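Local coordinates for protein transport protein SECE2 (Mycobacterium tuberculosis, PDB 3ONR), which binds calcium ions as a hollow, spherical dodecamer and may sequester further small ligands, at the interface of chains A and B. Coordinates in Å, arbitrary orientation; residue numbers count along the deposited sequence, not the author numbering. Chains: chain A/B, Protein transport protein SECE2.

The interface of chains A and B. Residues chain A 2, 4, 66-68; chain B 24-25, 28.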
loop_
_atom_site.group_PDB
_atom_site.type_symbol
_atom_site.label_atom_id
_atom_site.label_comp_id
_atom_site.label_asym_id
_atom_site.label_seq_id
_atom_site.Cartn_x
_atom_site.Cartn_y
_atom_site.Cartn_z
ATOM N N VAL A 2 -10.214 -25.857 -16.031
ATOM C CA VAL A 2 -9.762 -27.088 -15.267
ATOM C C VAL A 2 -10.230 -26.919 -13.821
ATOM O O VAL A 2 -11.417 -26.878 -13.596
ATOM C CB VAL A 2 -8.229 -27.267 -15.320
ATOM N N VAL A 4 -10.668 -24.102 -11.210
ATOM C CA VAL A 4 -10.727 -22.671 -10.945
ATOM C C VAL A 4 -11.332 -22.433 -9.576
ATOM O O VAL A 4 -12.259 -23.147 -9.194
ATOM C CB VAL A 4 -11.586 -21.999 -12.082
ATOM C CG1 VAL A 4 -11.770 -20.498 -11.758
ATOM C CG2 VAL A 4 -10.890 -22.200 -13.403
ATOM N N MET A 66 -14.484 -23.807 -7.531
ATOM C CA MET A 66 -15.824 -23.496 -8.087
ATOM C C MET A 66 -16.441 -24.771 -8.529
ATOM O O MET A 66 -15.848 -25.424 -9.324
ATOM C CB MET A 66 -15.718 -22.689 -9.378
ATOM C CG MET A 66 -15.205 -21.270 -9.179
ATOM S SD MET A 66 -15.259 -20.376 -10.784
ATOM C CE MET A 66 -15.178 -18.872 -9.852
ATOM N N ARG A 67 -17.656 -25.106 -8.080
ATOM C CA ARG A 67 -18.319 -26.331 -8.613
ATOM C C ARG A 67 -19.174 -25.934 -9.804
ATOM O O ARG A 67 -19.861 -24.905 -9.717
ATOM C CB ARG A 67 -19.186 -26.978 -7.524
ATOM N N PRO A 68 -19.162 -26.724 -10.930
ATOM C CA PRO A 68 -19.983 -26.300 -12.078
ATOM C C PRO A 68 -21.495 -26.136 -11.787
ATOM O O PRO A 68 -22.141 -25.348 -12.508
ATOM C CB PRO A 68 -19.781 -27.435 -13.137
ATOM C CG PRO A 68 -18.399 -28.010 -12.798
ATOM C CD PRO A 68 -18.336 -27.916 -11.251
ATOM N N GLU B 24 -7.730 -19.512 -18.220
ATOM C CA GLU B 24 -8.692 -20.532 -17.749
ATOM C C GLU B 24 -9.729 -19.990 -16.756
ATOM O O GLU B 24 -10.921 -20.297 -16.865
ATOM C CB GLU B 24 -7.964 -21.644 -17.018
ATOM C CG GLU B 24 -7.214 -22.496 -18.050
ATOM C CD GLU B 24 -6.701 -23.805 -17.420
ATOM O OE1 GLU B 24 -6.272 -24.569 -18.258
ATOM O OE2 GLU B 24 -6.705 -24.065 -16.135
ATOM N N ALA B 25 -9.266 -19.143 -15.874
ATOM C CA ALA B 25 -10.111 -18.568 -14.848
ATOM C C ALA B 25 -11.066 -17.655 -15.534
ATOM O O ALA B 25 -12.313 -17.762 -15.285
ATOM C CB ALA B 25 -9.294 -17.757 -13.766
ATOM N N ARG B 28 -13.659 -19.658 -17.576
ATOM C CA ARG B 28 -14.646 -20.377 -16.737
ATOM C C ARG B 28 -15.654 -19.354 -16.239
ATOM O O ARG B 28 -16.901 -19.613 -16.223
ATOM C CB ARG B 28 -13.928 -21.045 -15.562
ATOM C CG ARG B 28 -14.941 -21.525 -14.451
ATOM C CD ARG B 28 -15.718 -22.722 -14.999
ATOM N NE ARG B 28 -16.394 -23.455 -13.915
ATOM C CZ ARG B 28 -15.776 -24.386 -13.168
ATOM N NH1 ARG B 28 -14.482 -24.655 -13.367
ATOM N NH2 ARG B 28 -16.439 -25.057 -12.218
HETATM O O HOH W 1 -13.459 -25.750 -10.768
#
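B:Arg28 dominates this subunit contact of the dodecin homododecamer, burying 115 Å² of its surface where helix 18-32 of chain B packs against the start of strand 4-14 and the segment that follows strand 54-65 of chain A. Its CG lies anti to the backbone N (chi1 166°), and a bend at chi2 (71°) lays the rest of the chain over the adjoining side chains of A:Val4 and A:Met66. Both chain A residues run past the arginine in the opposite direction, so the outer part of each, CG2 of A:Val4 and SD of A:Met66, meets its base while its guanidinium reaches back towards their main chains. The CG2 methyl of A:Val4, held anti to its own carbonyl carbon, packs 3.9 Å from CB of B:Arg28 and also approaches the helix backbone at B:Ala25. Beside it on the same side lies A:Met66, extended beyond CG, and its thioether SD touches CG of B:Arg28 at 3.9 Å. The aliphatic stem of the arginine thus rests on a surface formed by two neighbouring apolar chains.

At the far end the guanidinium meets backbone and a bound water. NH2 stands 3.0 Å from the carbonyl O of A:Met66, yet its N-H points away, so proximity there is not a direct hydrogen bond; it may still bring a favourable electrostatic attraction. The carbonyl carbon of A:Arg67 lies in the guanidinium plane at its edge. A:Pro68 crosses obliquely, its ring atoms CG and CD each 3.6 Å from NH2. NH1 instead donates to the water, at 3.0 Å with 141° at the hydrogen, and the same water bridges to both the N and O of A:Val4. One helical turn before B:Arg28, B:Glu24, also extended beyond CG, brings its carboxylate OE2 to 3.6 Å from CB of A:Val2, whose side chain is incompletely modelled. The water's bond to the carbonyl O of A:Met66 measures 2.8 Å, linking that oxygen indirectly to NH1 of B:Arg28.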